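Local coordinates for protein anthranilate synthase component I (Streptococcus pneumoniae serotype 4, PDB 5KCK) that is a member of the anthranilate synthase component family, a mixed helix and sheet protein built around large antiparallel beta sheets and found here as two copies, at residues A[385-388]-A[389-393]; A[95-98]-A[99-103]; A[5-8]-A[9-13]; A[261-265]-A[266-270]. One frame throughout, in Å; residues are numbered along the deposited sequence.

Contacts 1 and 2 form the buried core of this set: their centres lie about 7 Å apart and they touch, since strands 92-97 and 393-398 are neighbours in one large antiparallel sheet. Contact 4, a hairpin in the same sheet, has its centre about 19 Å from that of contact 2; it is buried on its valine face and more open at its turn. Contact 3 stands apart, about 35 Å or more from each of the others between centres, at the interface with the second subunit. Chemistry follows place: a guanidinium against a ring in contact 1, apolar packing beside a 3-10 backbone bond in contact 2, a weak histidine-aspartate pair in contact 3, backbone ladder bonds in contact 4.

Contact 1. Residues A[385-388]-A[389-393]; sequences EKRG and VYAGA
A buried loop contact, in which the side chain of Arg387 packs beside that of Tyr390, lies in the loop between helix 372-382 and strand 393-398. The arginine chain is extended from CG to NE, which brings one face of the guanidinium up to the ring's rim. Tyr390 CE2 sits 3.9 Å above the guanidinium plane, over its centre, while Arg387 NE meets the ring at its edge and near its plane, 4.0 Å from Tyr390 CE2. The two planes stand 73° apart, so the ring presents its rim, not its face, to the cation. Ala391 CB comes to 3.8 Å from Arg387 NH1 and lies over one face of the Tyr390 ring, 3.7 Å above its plane and toward the rim.

The peptide chain folds into a type II beta turn from Val389 to Gly392, closed by Gly392 N to Val389 O at 3.0 Å; Ala391 takes its third position with a positive phi of 72°. Just before it, Gly388 also has a positive phi, a conformation that suits a residue without a side chain, and its N donates to Asp100 OD2. One water bridges the two backbones, donating to Arg387 O at 2.6 Å and accepting from Tyr390 N at 3.1 Å. The charged end of Arg387 is held by Val367 O at NH1, a salt bridge from NH2 to Glu383 and a cation-pi contact with Tyr99.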
ATOM      1  N   GLU A 385     -24.452 -16.975 -28.466  1.00 31.42           N
ATOM      2  CA  GLU A 385     -23.362 -16.101 -28.866  1.00 37.22           C
ATOM      3  C   GLU A 385     -22.044 -16.758 -28.501  1.00 31.86           C
ATOM      4  O   GLU A 385     -21.902 -17.301 -27.403  1.00 36.35           O
ATOM      5  CB  GLU A 385     -23.438 -14.732 -28.173  1.00 38.46           C
ATOM      6  CG  GLU A 385     -24.680 -13.913 -28.469  1.00 57.21           C
ATOM      7  CD  GLU A 385     -24.741 -12.651 -27.620  1.00 61.77           C
ATOM      8  OE1 GLU A 385     -25.124 -12.745 -26.431  1.00 59.39           O
ATOM      9  OE2 GLU A 385     -24.383 -11.571 -28.136  1.00 58.18           O
ATOM     10  N   LYS A 386     -21.083 -16.695 -29.419  1.00 31.41           N
ATOM     11  CA  LYS A 386     -19.724 -17.124 -29.115  1.00 28.57           C
ATOM     12  C   LYS A 386     -19.205 -16.370 -27.896  1.00 30.62           C
ATOM     13  O   LYS A 386     -19.391 -15.156 -27.772  1.00 28.95           O
ATOM     14  CB  LYS A 386     -18.824 -16.872 -30.324  1.00 27.47           C
ATOM     15  CG  LYS A 386     -17.373 -17.239 -30.137  1.00 26.34           C
ATOM     16  CD  LYS A 386     -16.628 -17.037 -31.444  1.00 30.15           C
ATOM     17  CE  LYS A 386     -15.155 -17.365 -31.296  1.00 28.49           C
ATOM     18  NZ  LYS A 386     -14.396 -16.846 -32.471  1.00 36.28           N
ATOM     19  N   ARG A 387     -18.565 -17.102 -26.982  1.00 24.88           N
ATOM     20  CA  ARG A 387     -18.107 -16.486 -25.739  1.00 28.47           C
ATOM     21  C   ARG A 387     -16.977 -15.497 -25.984  1.00 28.11           C
ATOM     22  O   ARG A 387     -16.980 -14.397 -25.418  1.00 28.68           O
ATOM     23  CB  ARG A 387     -17.679 -17.564 -24.740  1.00 23.15           C
ATOM     24  CG  ARG A 387     -18.875 -18.209 -24.069  1.00 24.03           C
ATOM     25  CD  ARG A 387     -18.493 -19.280 -23.082  1.00 23.74           C
ATOM     26  NE  ARG A 387     -19.647 -19.610 -22.253  1.00 26.95           N
ATOM     27  CZ  ARG A 387     -19.568 -20.271 -21.108  1.00 29.99           C
ATOM     28  NH1 ARG A 387     -18.384 -20.675 -20.665  1.00 23.63           N
ATOM     29  NH2 ARG A 387     -20.667 -20.522 -20.409  1.00 25.65           N
ATOM     30  N   GLY A 388     -16.007 -15.861 -26.819  1.00 22.65           N
ATOM     31  CA  GLY A 388     -14.929 -14.927 -27.121  1.00 23.94           C
ATOM     32  C   GLY A 388     -13.984 -14.774 -25.947  1.00 23.69           C
ATOM     33  O   GLY A 388     -13.484 -15.761 -25.388  1.00 20.42           O
ATOM     34  N   VAL A 389     -13.722 -13.518 -25.568  1.00 25.84           N
ATOM     35  CA  VAL A 389     -12.801 -13.249 -24.460  1.00 19.50           C
ATOM     36  C   VAL A 389     -13.335 -13.847 -23.164  1.00 33.09           C
ATOM     37  O   VAL A 389     -12.596 -14.486 -22.404  1.00 29.78           O
ATOM     38  CB  VAL A 389     -12.553 -11.737 -24.312  1.00 23.29           C
ATOM     39  CG1 VAL A 389     -11.807 -11.450 -22.998  1.00 18.72           C
ATOM     40  CG2 VAL A 389     -11.774 -11.196 -25.512  1.00 19.70           C
ATOM     41  N   TYR A 390     -14.623 -13.639 -22.888  1.00 26.25           N
ATOM     42  CA  TYR A 390     -15.228 -14.147 -21.664  1.00 22.16           C
ATOM     43  C   TYR A 390     -14.933 -15.631 -21.484  1.00 21.63           C
ATOM     44  O   TYR A 390     -15.085 -16.423 -22.419  1.00 21.89           O
ATOM     45  CB  TYR A 390     -16.744 -13.925 -21.682  1.00 23.17           C
ATOM     46  CG  TYR A 390     -17.452 -14.706 -20.589  1.00 24.30           C
ATOM     47  CD1 TYR A 390     -17.399 -14.280 -19.274  1.00 23.23           C
ATOM     48  CD2 TYR A 390     -18.149 -15.873 -20.868  1.00 28.78           C
ATOM     49  CE1 TYR A 390     -18.030 -14.975 -18.269  1.00 29.04           C
ATOM     50  CE2 TYR A 390     -18.787 -16.583 -19.855  1.00 28.96           C
ATOM     51  CZ  TYR A 390     -18.718 -16.122 -18.556  1.00 24.45           C
ATOM     52  OH  TYR A 390     -19.330 -16.795 -17.522  1.00 34.72           O
ATOM     53  N   ALA A 391     -14.505 -15.992 -20.270  1.00 23.89           N
ATOM     54  CA  ALA A 391     -14.232 -17.359 -19.823  1.00 23.98           C
ATOM     55  C   ALA A 391     -12.970 -17.945 -20.442  1.00 24.19           C
ATOM     56  O   ALA A 391     -12.763 -19.164 -20.372  1.00 21.55           O
ATOM     57  CB  ALA A 391     -15.411 -18.305 -20.093  1.00 23.16           C
ATOM     58  N   GLY A 392     -12.136 -17.122 -21.071  1.00 22.85           N
ATOM     59  CA  GLY A 392     -10.823 -17.559 -21.506  1.00 18.10           C
ATOM     60  C   GLY A 392      -9.771 -17.224 -20.465  1.00 22.18           C
ATOM     61  O   GLY A 392     -10.038 -17.330 -19.262  1.00 21.86           O
ATOM     62  N   ALA A 393      -8.595 -16.779 -20.910  1.00 18.69           N
ATOM     63  CA  ALA A 393      -7.440 -16.565 -20.049  1.00 20.64           C
ATOM     64  C   ALA A 393      -6.736 -15.280 -20.458  1.00 23.33           C
ATOM     65  O   ALA A 393      -6.519 -15.040 -21.648  1.00 18.88           O
ATOM     66  CB  ALA A 393      -6.456 -17.746 -20.122  1.00 16.66           C
TER
HETATM   67  O   HOH W   1     -16.410 -11.906 -24.744  1.00 22.44           O

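Contact 2. Residues A[95-98]-A[99-103]; sequences GFVG and YDMIS
Val97 and Met101, the latter present as selenomethionine, meet where strand 92-97 passes through Gly98 into a 3-10 segment starting at Tyr99. This is the tight side of the contact. Val97 CG1 presses on Met101 CG at 3.5 Å, closer than carbons usually pack, and the two side chains cross at about a right angle. Met101 can turn its long flexible chain aside because it bends at both chi2 and chi3: CB and CG serve the valine, and the selenium end leads away. Alongside, Met101 N donates to Gly98 O at 3.1 Å, with an N-H...O angle of 158°, the first bond of the 3-10 turn. Met101 CB also lies 3.3 Å from Gly98 O. Buried packing continues beyond the pair: the Tyr99 ring points from the 3-10 segment to Met376 and Ile379 of helix 372-382, and Asp100 bonds through OD1 to Tyr380 OH and through OD2 to Gly388 N.

The far end is looser. The next turn bond, Ile102 N to Tyr99 O, is weak at 3.3 Å, and Ser103 is partly exposed. There Asp100 O is gripped twice, by Ser103 N and by Ser103 OG; the hydroxyl donates at 2.6 Å, nearly along the C=O axis.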
ATOM      1  N   GLY A  95      -1.455 -10.374 -23.403  1.00 21.18           N
ATOM      2  CA  GLY A  95      -2.648 -10.550 -24.223  1.00 17.65           C
ATOM      3  C   GLY A  95      -3.592 -11.554 -23.597  1.00 22.95           C
ATOM      4  O   GLY A  95      -3.595 -11.743 -22.380  1.00 25.31           O
ATOM      5  N   PHE A  96      -4.398 -12.195 -24.444  1.00 30.44           N
ATOM      6  CA  PHE A  96      -5.414 -13.128 -23.967  1.00 23.44           C
ATOM      7  C   PHE A  96      -5.546 -14.322 -24.902  1.00 26.07           C
ATOM      8  O   PHE A  96      -5.155 -14.291 -26.073  1.00 24.20           O
ATOM      9  CB  PHE A  96      -6.796 -12.471 -23.832  1.00 17.23           C
ATOM     10  CG  PHE A  96      -7.430 -12.135 -25.141  1.00 17.60           C
ATOM     11  CD1 PHE A  96      -7.192 -10.910 -25.742  1.00 20.12           C
ATOM     12  CD2 PHE A  96      -8.250 -13.043 -25.789  1.00 23.37           C
ATOM     13  CE1 PHE A  96      -7.769 -10.593 -26.957  1.00 18.95           C
ATOM     14  CE2 PHE A  96      -8.827 -12.730 -27.005  1.00 33.11           C
ATOM     15  CZ  PHE A  96      -8.581 -11.503 -27.591  1.00 26.40           C
ATOM     16  N   VAL A  97      -6.159 -15.364 -24.359  1.00 23.92           N
ATOM     17  CA  VAL A  97      -6.560 -16.557 -25.089  1.00 21.62           C
ATOM     18  C   VAL A  97      -8.065 -16.696 -24.896  1.00 25.74           C
ATOM     19  O   VAL A  97      -8.547 -16.803 -23.760  1.00 25.17           O
ATOM     20  CB  VAL A  97      -5.805 -17.799 -24.589  1.00 24.06           C
ATOM     21  CG1 VAL A  97      -6.314 -19.050 -25.250  1.00 25.39           C
ATOM     22  CG2 VAL A  97      -4.323 -17.639 -24.860  1.00 32.27           C
ATOM     23  N   GLY A  98      -8.809 -16.646 -25.994  1.00 21.71           N
ATOM     24  CA  GLY A  98     -10.252 -16.723 -25.898  1.00 20.50           C
ATOM     25  C   GLY A  98     -10.723 -18.105 -25.483  1.00 21.02           C
ATOM     26  O   GLY A  98     -10.044 -19.110 -25.676  1.00 20.64           O
ATOM     27  N   TYR A  99     -11.916 -18.138 -24.888  1.00 23.06           N
ATOM     28  CA  TYR A  99     -12.529 -19.401 -24.492  1.00 26.05           C
ATOM     29  C   TYR A  99     -12.528 -20.398 -25.639  1.00 25.14           C
ATOM     30  O   TYR A  99     -12.243 -21.586 -25.445  1.00 31.36           O
ATOM     31  CB  TYR A  99     -13.951 -19.126 -24.009  1.00 25.09           C
ATOM     32  CG  TYR A  99     -14.822 -20.338 -23.761  1.00 24.89           C
ATOM     33  CD1 TYR A  99     -15.604 -20.883 -24.786  1.00 35.37           C
ATOM     34  CD2 TYR A  99     -14.910 -20.901 -22.499  1.00 22.92           C
ATOM     35  CE1 TYR A  99     -16.427 -21.983 -24.559  1.00 30.78           C
ATOM     36  CE2 TYR A  99     -15.735 -21.987 -22.258  1.00 30.10           C
ATOM     37  CZ  TYR A  99     -16.486 -22.528 -23.289  1.00 28.35           C
ATOM     38  OH  TYR A  99     -17.292 -23.609 -23.045  1.00 25.81           O
ATOM     39  N   ASP A 100     -12.801 -19.918 -26.852  1.00 24.03           N
ATOM     40  CA  ASP A 100     -13.001 -20.789 -28.000  1.00 25.33           C
ATOM     41  C   ASP A 100     -11.713 -21.394 -28.536  1.00 23.41           C
ATOM     42  O   ASP A 100     -11.778 -22.281 -29.394  1.00 36.74           O
ATOM     43  CB  ASP A 100     -13.734 -20.006 -29.080  1.00 28.29           C
ATOM     44  CG  ASP A 100     -15.042 -19.431 -28.567  1.00 32.32           C
ATOM     45  OD1 ASP A 100     -16.047 -20.163 -28.594  1.00 29.82           O
ATOM     46  OD2 ASP A 100     -15.053 -18.272 -28.093  1.00 27.88           O
HETATM   47  N   MSE A 101     -10.557 -20.968 -28.044  1.00 24.33           N
HETATM   48  CA  MSE A 101      -9.311 -21.609 -28.425  1.00 29.08           C
HETATM   49  C   MSE A 101      -9.325 -23.110 -28.114  1.00 25.59           C
HETATM   50  O   MSE A 101      -8.737 -23.901 -28.847  1.00 27.44           O
HETATM   51  CB  MSE A 101      -8.142 -20.926 -27.726  1.00 39.81           C
HETATM   52  CG  MSE A 101      -7.796 -19.586 -28.350  1.00 57.35           C
HETATM   53 SE   MSE A 101      -6.962 -19.772 -30.116  1.00 67.99          SE
HETATM   54  CE  MSE A 101      -5.433 -20.864 -29.568  1.00 47.16           C
ATOM     55  N   ILE A 102     -10.015 -23.504 -27.040  1.00 27.56           N
ATOM     56  CA  ILE A 102     -10.052 -24.915 -26.667  1.00 29.52           C
ATOM     57  C   ILE A 102     -10.698 -25.766 -27.759  1.00 25.58           C
ATOM     58  O   ILE A 102     -10.469 -26.980 -27.810  1.00 32.40           O
ATOM     59  CB  ILE A 102     -10.770 -25.100 -25.305  1.00 29.18           C
ATOM     60  CG1 ILE A 102     -10.486 -26.493 -24.725  1.00 33.69           C
ATOM     61  CG2 ILE A 102     -12.274 -24.916 -25.451  1.00 25.93           C
ATOM     62  CD1 ILE A 102      -9.009 -26.791 -24.531  1.00 37.19           C
ATOM     63  N   SER A 103     -11.479 -25.154 -28.656  1.00 31.17           N
ATOM     64  CA  SER A 103     -12.056 -25.899 -29.772  1.00 35.14           C
ATOM     65  C   SER A 103     -10.989 -26.461 -30.703  1.00 35.55           C
ATOM     66  O   SER A 103     -11.275 -27.402 -31.452  1.00 32.50           O
ATOM     67  CB  SER A 103     -13.022 -25.017 -30.567  1.00 34.63           C
ATOM     68  OG  SER A 103     -12.327 -23.988 -31.252  1.00 42.23           O
TER

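Contact 3. Residues A[5-8]-A[9-13]; sequences RIIH and GDVLS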
ATOM      1  N   ARG A   5     -11.501  20.250  -2.292  1.00 25.23           N
ATOM      2  CA  ARG A   5     -11.401  19.546  -3.560  1.00 28.50           C
ATOM      3  C   ARG A   5     -10.858  18.146  -3.308  1.00 31.18           C
ATOM      4  O   ARG A   5      -9.926  17.960  -2.516  1.00 28.26           O
ATOM      5  CB  ARG A   5     -10.498  20.285  -4.551  1.00 32.91           C
ATOM      6  CG  ARG A   5     -10.774  19.934  -6.010  1.00 49.00           C
ATOM      7  CD  ARG A   5     -12.078  20.571  -6.487  1.00 59.37           C
ATOM      8  NE  ARG A   5     -12.125  22.001  -6.178  1.00 68.12           N
ATOM      9  CZ  ARG A   5     -11.886  22.976  -7.055  1.00 73.98           C
ATOM     10  NH1 ARG A   5     -11.588  22.682  -8.317  1.00 75.47           N
ATOM     11  NH2 ARG A   5     -11.949  24.248  -6.671  1.00 68.87           N
ATOM     12  N   ILE A   6     -11.460  17.160  -3.961  1.00 26.59           N
ATOM     13  CA  ILE A   6     -10.999  15.780  -3.894  1.00 29.05           C
ATOM     14  C   ILE A   6     -10.203  15.502  -5.155  1.00 26.09           C
ATOM     15  O   ILE A   6     -10.692  15.740  -6.265  1.00 28.27           O
ATOM     16  CB  ILE A   6     -12.169  14.788  -3.765  1.00 36.90           C
ATOM     17  CG1 ILE A   6     -13.103  15.190  -2.632  1.00 39.49           C
ATOM     18  CG2 ILE A   6     -11.643  13.377  -3.535  1.00 37.95           C
ATOM     19  CD1 ILE A   6     -12.448  15.165  -1.305  1.00 41.72           C
ATOM     20  N   ILE A   7      -8.977  15.020  -4.989  1.00 26.60           N
ATOM     21  CA  ILE A   7      -8.134  14.593  -6.098  1.00 26.59           C
ATOM     22  C   ILE A   7      -7.990  13.080  -6.035  1.00 24.25           C
ATOM     23  O   ILE A   7      -7.766  12.514  -4.960  1.00 27.36           O
ATOM     24  CB  ILE A   7      -6.753  15.271  -6.052  1.00 28.87           C
ATOM     25  CG1 ILE A   7      -6.899  16.790  -6.167  1.00 30.19           C
ATOM     26  CG2 ILE A   7      -5.840  14.701  -7.145  1.00 22.59           C
ATOM     27  CD1 ILE A   7      -5.562  17.510  -6.245  1.00 32.24           C
ATOM     28  N   HIS A   8      -8.118  12.425  -7.185  1.00 25.29           N
ATOM     29  CA  HIS A   8      -7.920  10.982  -7.220  1.00 33.10           C
ATOM     30  C   HIS A   8      -6.471  10.651  -6.870  1.00 32.22           C
ATOM     31  O   HIS A   8      -5.537  11.351  -7.277  1.00 25.73           O
ATOM     32  CB  HIS A   8      -8.300  10.426  -8.591  1.00 36.93           C
ATOM     33  CG  HIS A   8      -8.920   9.064  -8.534  1.00 57.16           C
ATOM     34  ND1 HIS A   8      -8.344   7.957  -9.120  1.00 61.90           N
ATOM     35  CD2 HIS A   8     -10.060   8.630  -7.946  1.00 61.35           C
ATOM     36  CE1 HIS A   8      -9.105   6.898  -8.901  1.00 61.00           C
ATOM     37  NE2 HIS A   8     -10.151   7.278  -8.189  1.00 64.13           N
ATOM     38  N   GLY A   9      -6.290   9.595  -6.078  1.00 31.88           N
ATOM     39  CA  GLY A   9      -4.994   9.303  -5.481  1.00 28.71           C
ATOM     40  C   GLY A   9      -3.915   8.846  -6.453  1.00 33.65           C
ATOM     41  O   GLY A   9      -2.749   8.755  -6.049  1.00 29.93           O
ATOM     42  N   ASP A  10      -4.262   8.573  -7.707  1.00 29.27           N
ATOM     43  CA  ASP A  10      -3.327   7.956  -8.636  1.00 24.39           C
ATOM     44  C   ASP A  10      -2.553   8.962  -9.477  1.00 29.64           C
ATOM     45  O   ASP A  10      -1.798   8.545 -10.361  1.00 29.69           O
ATOM     46  CB  ASP A  10      -4.062   6.972  -9.558  1.00 26.20           C
ATOM     47  CG  ASP A  10      -5.222   7.619 -10.329  1.00 34.37           C
ATOM     48  OD1 ASP A  10      -5.411   8.849 -10.226  1.00 28.47           O
ATOM     49  OD2 ASP A  10      -5.940   6.892 -11.060  1.00 35.33           O
ATOM     50  N   VAL A  11      -2.730  10.264  -9.250  1.00 22.73           N
ATOM     51  CA  VAL A  11      -2.039  11.285 -10.032  1.00 26.60           C
ATOM     52  C   VAL A  11      -1.224  12.227  -9.167  1.00 29.94           C
ATOM     53  O   VAL A  11      -0.647  13.189  -9.687  1.00 33.55           O
ATOM     54  CB  VAL A  11      -3.014  12.095 -10.916  1.00 23.03           C
ATOM     55  CG1 VAL A  11      -3.725  11.199 -11.890  1.00 25.96           C
ATOM     56  CG2 VAL A  11      -4.003  12.894 -10.054  1.00 22.27           C
ATOM     57  N   LEU A  12      -1.156  11.981  -7.866  1.00 29.83           N
ATOM     58  CA  LEU A  12      -0.431  12.844  -6.952  1.00 24.11           C
ATOM     59  C   LEU A  12      -0.033  12.005  -5.749  1.00 24.10           C
ATOM     60  O   LEU A  12      -0.835  11.222  -5.246  1.00 28.59           O
ATOM     61  CB  LEU A  12      -1.292  14.042  -6.517  1.00 18.58           C
ATOM     62  CG  LEU A  12      -0.591  15.184  -5.779  1.00 23.26           C
ATOM     63  CD1 LEU A  12       0.523  15.760  -6.645  1.00 22.74           C
ATOM     64  CD2 LEU A  12      -1.601  16.262  -5.402  1.00 23.27           C
ATOM     65  N   SER A  13       1.208  12.156  -5.318  1.00 31.13           N
ATOM     66  CA  SER A  13       1.720  11.596  -4.085  1.00 26.21           C
ATOM     67  C   SER A  13       2.044  12.728  -3.112  1.00 24.58           C
ATOM     68  O   SER A  13       2.108  13.896  -3.511  1.00 25.44           O
ATOM     69  CB  SER A  13       2.980  10.764  -4.363  1.00 19.84           C
ATOM     70  OG  SER A  13       4.069  11.633  -4.606  1.00 26.31           O
TER
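Asp10 turns its carboxylate carbon into the crowded position between its own backbone N and carbonyl carbon (chi1 56°), and His8 carries its ring on a chi1 of -145°, away from the usual staggered values; together these rotations bring the carboxylate to the edge of the imidazole. They do so across a type I beta turn from His8 to Val11, which leads out of strand 2-8 toward helix 14-20. His8 ND1 points between the two carboxylate oxygens and donates weakly to both, at 3.3 Å to Asp10 OD1 and 3.3 Å to Asp10 OD2. Asp10 CG lies in the ring plane, but the carboxylate itself is turned 68° against it. Asp10 OD1 also forms a salt bridge with Arg231 of helix 226-236. A carboxylate suits a place between an imidazole N-H and an arginine.

The strand belongs to the dimer interface: residues 5-8 pair antiparallel with a strand of the second subunit, and Ser13 OG, which caps Leu16 N, also bonds to Asp10 O of that subunit. The branched side chains of Ile7, Val11 and Leu12 pack together. Ile7 CD1 reaches Leu12 CD2 at 4.2 Å, Phe174 touches all three residues, and the Ile7 and Val11 side chains cross at about a right angle, Ile7 CG2 lying 3.9 Å from Val11 CG2.

Contact 4. Residues A[261-265]-A[266-270]; sequences VSVKN and GIVTT
Ile267 folds its side chain back over Lys264 and Asn265 at the end of two adjoining strands. Its CB lies 3.3 Å from Lys264 O, and CG1, set beside the backbone N by a chi1 of -49°, stays at 3.5 Å from Lys264 O while also coming to 3.7 Å from Asn265 O. The tip, CD1, ends near Asn265 O at 4.1 Å, so the aliphatic chain drapes along two carbonyls of the turn; on this side Lys345 and Arg347 of strand 338-347 and a bound glycerol also lie close to it.

Behind it the backbones are laced by four hydrogen bonds. Lys264 N donates to Ile267 O at 2.8 Å and Ile267 N to Lys264 O at 2.9 Å. Ser262 and Thr269 form the second hydrogen-bonded pair. One water joins their hydroxyls and donates to Ile267 O; it lies 2.7 Å from Thr269 OG1, which also bonds to Lys345 NZ. Small hydroxyl residues suit this partly exposed face. The opposite face carries Val263 and Val268, a non-hydrogen-bonded pair packed on Ala357 of helix 354-361, and Val261 reaches across diagonally, CG2 3.7 Å from Val268 CG1. Asn265 and Gly266 both take positive phi, which asparagine tolerates and glycine accepts readily: a type I' beta turn, the classic tight two-residue link of a beta hairpin.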
ATOM      1  N   VAL A 261      -4.076 -20.290 -14.125  1.00 22.02           N
ATOM      2  CA  VAL A 261      -2.894 -21.126 -13.980  1.00 19.62           C
ATOM      3  C   VAL A 261      -1.675 -20.227 -14.062  1.00 30.63           C
ATOM      4  O   VAL A 261      -1.688 -19.205 -14.758  1.00 28.72           O
ATOM      5  CB  VAL A 261      -2.841 -22.225 -15.062  1.00 19.82           C
ATOM      6  CG1 VAL A 261      -2.538 -21.616 -16.432  1.00 20.78           C
ATOM      7  CG2 VAL A 261      -1.825 -23.299 -14.699  1.00 18.95           C
ATOM      8  N   SER A 262      -0.622 -20.585 -13.341  1.00 24.10           N
ATOM      9  CA  SER A 262       0.651 -19.910 -13.477  1.00 18.47           C
ATOM     10  C   SER A 262       1.764 -20.946 -13.551  1.00 24.01           C
ATOM     11  O   SER A 262       1.640 -22.069 -13.050  1.00 27.19           O
ATOM     12  CB  SER A 262       0.905 -18.947 -12.325  1.00 19.05           C
ATOM     13  OG  SER A 262       1.183 -19.652 -11.132  1.00 30.42           O
ATOM     14  N   VAL A 263       2.849 -20.560 -14.203  1.00 18.92           N
ATOM     15  CA  VAL A 263       4.052 -21.369 -14.274  1.00 21.21           C
ATOM     16  C   VAL A 263       5.210 -20.492 -13.848  1.00 20.31           C
ATOM     17  O   VAL A 263       5.392 -19.397 -14.392  1.00 21.27           O
ATOM     18  CB  VAL A 263       4.293 -21.927 -15.683  1.00 16.65           C
ATOM     19  CG1 VAL A 263       5.515 -22.843 -15.678  1.00 22.42           C
ATOM     20  CG2 VAL A 263       3.055 -22.622 -16.186  1.00 17.15           C
ATOM     21  N   LYS A 264       5.991 -20.973 -12.882  1.00 21.59           N
ATOM     22  CA  LYS A 264       7.074 -20.183 -12.303  1.00 23.12           C
ATOM     23  C   LYS A 264       8.218 -21.128 -11.964  1.00 22.87           C
ATOM     24  O   LYS A 264       8.063 -22.008 -11.110  1.00 27.07           O
ATOM     25  CB  LYS A 264       6.586 -19.430 -11.070  1.00 29.87           C
ATOM     26  CG  LYS A 264       7.695 -18.899 -10.180  1.00 43.24           C
ATOM     27  CD  LYS A 264       8.103 -17.494 -10.562  1.00 49.72           C
ATOM     28  CE  LYS A 264       8.983 -16.883  -9.480  1.00 61.95           C
ATOM     29  NZ  LYS A 264       8.361 -16.997  -8.124  1.00 64.77           N
ATOM     30  N   ASN A 265       9.345 -20.956 -12.654  1.00 25.38           N
ATOM     31  CA  ASN A 265      10.540 -21.788 -12.487  1.00 27.48           C
ATOM     32  C   ASN A 265      10.197 -23.278 -12.506  1.00 28.41           C
ATOM     33  O   ASN A 265      10.591 -24.040 -11.624  1.00 21.85           O
ATOM     34  CB  ASN A 265      11.287 -21.419 -11.207  1.00 29.48           C
ATOM     35  CG  ASN A 265      11.847 -20.000 -11.247  1.00 49.72           C
ATOM     36  OD1 ASN A 265      12.150 -19.466 -12.318  1.00 57.17           O
ATOM     37  ND2 ASN A 265      11.983 -19.385 -10.079  1.00 53.54           N
ATOM     38  N   GLY A 266       9.450 -23.690 -13.528  1.00 23.57           N
ATOM     39  CA  GLY A 266       9.098 -25.080 -13.704  1.00 28.94           C
ATOM     40  C   GLY A 266       8.000 -25.599 -12.799  1.00 29.83           C
ATOM     41  O   GLY A 266       7.644 -26.781 -12.906  1.00 28.77           O
ATOM     42  N   ILE A 267       7.463 -24.766 -11.909  1.00 20.24           N
ATOM     43  CA  ILE A 267       6.365 -25.141 -11.023  1.00 22.60           C
ATOM     44  C   ILE A 267       5.054 -24.624 -11.615  1.00 27.11           C
ATOM     45  O   ILE A 267       4.935 -23.434 -11.944  1.00 25.22           O
ATOM     46  CB  ILE A 267       6.588 -24.577  -9.607  1.00 24.06           C
ATOM     47  CG1 ILE A 267       8.003 -24.902  -9.109  1.00 24.35           C
ATOM     48  CG2 ILE A 267       5.517 -25.079  -8.637  1.00 20.45           C
ATOM     49  CD1 ILE A 267       8.346 -26.387  -9.117  1.00 26.72           C
ATOM     50  N   VAL A 268       4.073 -25.515 -11.753  1.00 20.92           N
ATOM     51  CA  VAL A 268       2.713 -25.159 -12.168  1.00 22.66           C
ATOM     52  C   VAL A 268       1.845 -25.009 -10.925  1.00 29.64           C
ATOM     53  O   VAL A 268       1.851 -25.879 -10.044  1.00 29.57           O
ATOM     54  CB  VAL A 268       2.128 -26.218 -13.115  1.00 24.29           C
ATOM     55  CG1 VAL A 268       0.794 -25.757 -13.681  1.00 18.85           C
ATOM     56  CG2 VAL A 268       3.104 -26.509 -14.223  1.00 30.56           C
ATOM     57  N   THR A 269       1.090 -23.916 -10.853  1.00 20.05           N
ATOM     58  CA  THR A 269       0.253 -23.621  -9.696  1.00 23.82           C
ATOM     59  C   THR A 269      -1.166 -23.298 -10.142  1.00 22.91           C
ATOM     60  O   THR A 269      -1.363 -22.549 -11.099  1.00 21.46           O
ATOM     61  CB  THR A 269       0.811 -22.431  -8.892  1.00 24.42           C
ATOM     62  OG1 THR A 269       2.134 -22.733  -8.434  1.00 26.03           O
ATOM     63  CG2 THR A 269      -0.087 -22.100  -7.695  1.00 22.53           C
ATOM     64  N   THR A 270      -2.157 -23.861  -9.447  1.00 22.89           N
ATOM     65  CA  THR A 270      -3.530 -23.396  -9.551  1.00 22.95           C
ATOM     66  C   THR A 270      -4.012 -22.969  -8.174  1.00 31.72           C
ATOM     67  O   THR A 270      -3.467 -23.373  -7.143  1.00 28.49           O
ATOM     68  CB  THR A 270      -4.492 -24.459 -10.115  1.00 31.76           C
ATOM     69  OG1 THR A 270      -4.520 -25.601  -9.251  1.00 37.92           O
ATOM     70  CG2 THR A 270      -4.090 -24.885 -11.519  1.00 32.16           C
TER
HETATM   71  O   HOH W   2       3.669 -21.451 -10.225  1.00 26.84           O